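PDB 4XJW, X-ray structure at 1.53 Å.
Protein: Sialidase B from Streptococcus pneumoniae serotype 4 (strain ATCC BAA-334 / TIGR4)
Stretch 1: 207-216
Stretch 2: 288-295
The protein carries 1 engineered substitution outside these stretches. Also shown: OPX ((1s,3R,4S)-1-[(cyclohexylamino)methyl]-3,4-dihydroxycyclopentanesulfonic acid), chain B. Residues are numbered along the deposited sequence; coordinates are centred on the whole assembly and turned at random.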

# COMPACT_ATOMS: atom_id res chain seq x y z
N ARG A 207 0.48 0.49 -2.62
CA ARG A 207 -0.41 1.09 -1.62
C ARG A 207 -1.84 0.81 -2.04
O ARG A 207 -2.11 0.47 -3.20
CB ARG A 207 -0.22 2.62 -1.49
CG ARG A 207 0.95 3.09 -0.58
CD ARG A 207 0.57 4.34 0.25
NE ARG A 207 -0.49 4.12 1.22
CZ ARG A 207 -1.14 5.10 1.87
NH1 ARG A 207 -0.81 6.37 1.63
NH2 ARG A 207 -2.11 4.81 2.76
N ILE A 208 -2.75 0.98 -1.09
CA ILE A 208 -4.19 0.96 -1.34
C ILE A 208 -4.71 -0.41 -1.83
O ILE A 208 -5.23 -0.52 -2.94
CB ILE A 208 -4.63 2.06 -2.36
CG1 ILE A 208 -3.82 3.36 -2.22
CG2 ILE A 208 -6.10 2.39 -2.16
CD1 ILE A 208 -3.90 4.01 -0.85
N PRO A 209 -4.59 -1.44 -0.99
CA PRO A 209 -5.01 -2.80 -1.37
C PRO A 209 -6.52 -2.96 -1.37
O PRO A 209 -7.23 -2.31 -0.59
CB PRO A 209 -4.43 -3.66 -0.25
CG PRO A 209 -4.38 -2.73 0.94
CD PRO A 209 -4.01 -1.40 0.37
N THR A 210 -7.00 -3.87 -2.21
CA THR A 210 -8.41 -4.28 -2.22
C THR A 210 -8.47 -5.81 -2.29
O THR A 210 -7.50 -6.46 -2.70
CB THR A 210 -9.22 -3.67 -3.38
OG1 THR A 210 -9.00 -4.42 -4.58
CG2 THR A 210 -8.85 -2.19 -3.61
N LEU A 211 -9.60 -6.36 -1.85
CA LEU A 211 -9.90 -7.79 -1.99
C LEU A 211 -11.38 -7.94 -2.27
O LEU A 211 -12.18 -7.17 -1.76
CB LEU A 211 -9.57 -8.54 -0.69
CG LEU A 211 -8.12 -8.76 -0.28
CD1 LEU A 211 -8.05 -9.33 1.15
CD2 LEU A 211 -7.42 -9.68 -1.27
N TYR A 212 -11.75 -8.94 -3.05
CA TYR A 212 -13.15 -9.19 -3.35
C TYR A 212 -13.31 -10.65 -3.73
O TYR A 212 -12.51 -11.18 -4.52
CB TYR A 212 -13.59 -8.32 -4.53
CG TYR A 212 -15.09 -8.23 -4.74
CD1 TYR A 212 -15.79 -9.26 -5.37
CD2 TYR A 212 -15.79 -7.12 -4.33
CE1 TYR A 212 -17.16 -9.17 -5.58
CE2 TYR A 212 -17.16 -7.02 -4.53
CZ TYR A 212 -17.83 -8.04 -5.15
OH TYR A 212 -19.19 -7.92 -5.34
N THR A 213 -14.33 -11.30 -3.18
CA THR A 213 -14.55 -12.72 -3.44
C THR A 213 -15.60 -12.86 -4.52
O THR A 213 -16.75 -12.45 -4.35
CB THR A 213 -14.99 -13.43 -2.16
OG1 THR A 213 -13.99 -13.25 -1.15
CG2 THR A 213 -15.19 -14.93 -2.41
N LEU A 214 -15.19 -13.45 -5.64
CA LEU A 214 -16.06 -13.64 -6.80
C LEU A 214 -16.96 -14.86 -6.62
O LEU A 214 -16.69 -15.73 -5.77
CB LEU A 214 -15.24 -13.77 -8.09
CG LEU A 214 -14.28 -12.59 -8.35
CD1 LEU A 214 -13.48 -12.87 -9.63
CD2 LEU A 214 -15.05 -11.30 -8.48
N SER A 215 -18.04 -14.90 -7.39
CA SER A 215 -19.01 -15.99 -7.29
C SER A 215 -18.40 -17.37 -7.60
O SER A 215 -18.86 -18.40 -7.08
CB SER A 215 -20.22 -15.71 -8.18
OG SER A 215 -19.90 -15.76 -9.55
N SER A 216 -17.38 -17.39 -8.45
CA SER A 216 -16.73 -18.65 -8.78
C SER A 216 -15.87 -19.17 -7.63
O SER A 216 -15.40 -20.30 -7.66
CB SER A 216 -15.84 -18.48 -10.01
OG SER A 216 -14.74 -17.64 -9.66
CAF OPX B . -18.66 -16.92 1.21
CAG OPX B . -19.93 -16.87 0.41
CAH OPX B . -17.62 -16.06 0.57
CAI OPX B . -20.41 -15.46 0.26
CAJ OPX B . -18.08 -14.64 0.39
CAK OPX B . -19.10 -12.38 -1.32
CAL OPX B . -18.97 -10.18 -0.02
CAM OPX B . -18.40 -10.17 -2.35
CAO OPX B . -18.12 -9.01 -0.35
CAP OPX B . -17.37 -9.41 -1.54
CAQ OPX B . -19.38 -14.59 -0.38
CAR OPX B . -19.31 -10.84 -1.33
NAN OPX B . -19.91 -13.22 -0.42
OAA OPX B . -21.87 -11.16 -0.70
OAB OPX B . -21.22 -9.02 -1.63
OAC OPX B . -17.29 -8.67 0.71
OAD OPX B . -16.33 -10.26 -1.25
OAE OPX B . -21.32 -10.94 -3.06
SAS OPX B . -21.03 -10.47 -1.70
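Stretch 2, residues 288-295: IDSSIVED

Stretch 2 is strand from Ile 288 through Glu 294, continuing from earlier in the chain, and extended except at Asp 289, where phi is 68°. It runs in the same direction as stretch 1: the end-to-end vectors of the touching parts differ by 2°. The two backbones keep an even spacing, with CA to CA distances of 6.3 Å for Ile 208 and Asp 289, 6.8 Å for Thr 210 and Ser 291, 6.8 Å for Tyr 212 and Ile 292, and 6.6 Å for Leu 214 and Glu 294. No backbone-to-backbone hydrogen bond joins them; side chains and water do the polar work.

At the near end, water 1 bridges the two stretches, donating to Ile 208 O (2.8 Å) and accepting from Ser 290 N (3.0 Å), so two backbone groups too far apart to meet directly are both satisfied. Thr 210 then packs its methyl on the neighbouring strand, CG2 lying 3.4 Å from Ser 290 O, while Thr 210 OG1, 3.5 Å from Ile 292 CD1, finds its hydrogen bond elsewhere in the structure.

Tyr 212 (chi1 t) points toward stretch 2 and spans three residues of it. Its CB lies 3.9 Å from Ile 292 CG2, Val 293 C covers one ring face, and OPX CAM covers the opposite face, 3.6 Å from Tyr 212 CZ. Tyr 212 OH accepts a weak but nearly straight hydrogen bond from Glu 294 N (3.3 Å, 170°). The next residue, Thr 213, turns its CB away and gives its backbone N to OPX OAD at 3.0 Å.

Glu 294 closes the far end. Glu 294 OE1 accepts a hydrogen bond from Ser 215 N at 2.7 Å, the shortest direct contact here, and Glu 294 OE2 accepts from water 2 at 2.7 Å. That water also accepts from Ser 216 N (3.0 Å), so one carboxylate serves two successive amides, one directly and one through water.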

# COMPACT_ATOMS: atom_id res chain seq x y z
N ILE A 288 -5.20 6.22 -9.38
CA ILE A 288 -5.03 6.12 -7.93
C ILE A 288 -6.35 5.73 -7.29
O ILE A 288 -7.39 6.20 -7.72
CB ILE A 288 -4.44 7.44 -7.37
CG1 ILE A 288 -4.33 7.39 -5.83
CG2 ILE A 288 -5.26 8.65 -7.85
CD1 ILE A 288 -3.45 8.50 -5.26
N ASP A 289 -6.29 4.84 -6.28
CA ASP A 289 -7.48 4.43 -5.51
C ASP A 289 -8.48 3.62 -6.31
O ASP A 289 -9.36 4.17 -6.97
CB ASP A 289 -8.17 5.63 -4.83
CG ASP A 289 -7.31 6.29 -3.77
OD1 ASP A 289 -6.25 5.73 -3.44
OD2 ASP A 289 -7.69 7.37 -3.27
N SER A 290 -8.35 2.30 -6.25
CA SER A 290 -9.21 1.42 -7.01
C SER A 290 -10.27 0.74 -6.16
O SER A 290 -10.14 0.64 -4.93
CB SER A 290 -8.40 0.37 -7.78
OG SER A 290 -7.74 -0.53 -6.90
N SER A 291 -11.31 0.25 -6.84
CA SER A 291 -12.43 -0.41 -6.18
C SER A 291 -13.02 -1.46 -7.12
O SER A 291 -13.11 -1.22 -8.33
CB SER A 291 -13.50 0.61 -5.78
OG SER A 291 -14.38 0.05 -4.82
N ILE A 292 -13.44 -2.60 -6.56
CA ILE A 292 -13.91 -3.74 -7.36
C ILE A 292 -15.32 -4.18 -6.97
O ILE A 292 -15.68 -4.16 -5.80
CB ILE A 292 -12.97 -4.95 -7.19
CG1 ILE A 292 -11.62 -4.69 -7.83
CG2 ILE A 292 -13.58 -6.21 -7.82
CD1 ILE A 292 -10.58 -5.74 -7.45
N VAL A 293 -16.12 -4.60 -7.96
CA VAL A 293 -17.38 -5.26 -7.69
C VAL A 293 -17.62 -6.30 -8.77
O VAL A 293 -17.05 -6.22 -9.86
CB VAL A 293 -18.54 -4.23 -7.66
CG1 VAL A 293 -18.94 -3.86 -9.07
CG2 VAL A 293 -19.73 -4.80 -6.91
N GLU A 294 -18.43 -7.31 -8.46
CA GLU A 294 -18.83 -8.27 -9.50
C GLU A 294 -20.29 -8.05 -9.83
O GLU A 294 -21.12 -7.86 -8.94
CB GLU A 294 -18.58 -9.71 -9.07
CG GLU A 294 -18.91 -10.73 -10.17
CD GLU A 294 -18.39 -12.13 -9.84
OE1 GLU A 294 -18.73 -12.63 -8.75
OE2 GLU A 294 -17.65 -12.70 -10.66
N ASP A 295 -20.61 -8.08 -11.13
CA ASP A 295 -21.97 -7.88 -11.60
C ASP A 295 -22.65 -9.20 -11.90
O ASP A 295 -22.15 -10.00 -12.68
CB ASP A 295 -21.97 -6.99 -12.85
CG ASP A 295 -23.34 -6.88 -13.49
OD1 ASP A 295 -24.33 -6.74 -12.74
OD2 ASP A 295 -23.40 -6.90 -14.73
O HOH W 1 -5.89 0.74 -5.37
O HOH W 2 -17.31 -15.37 -10.72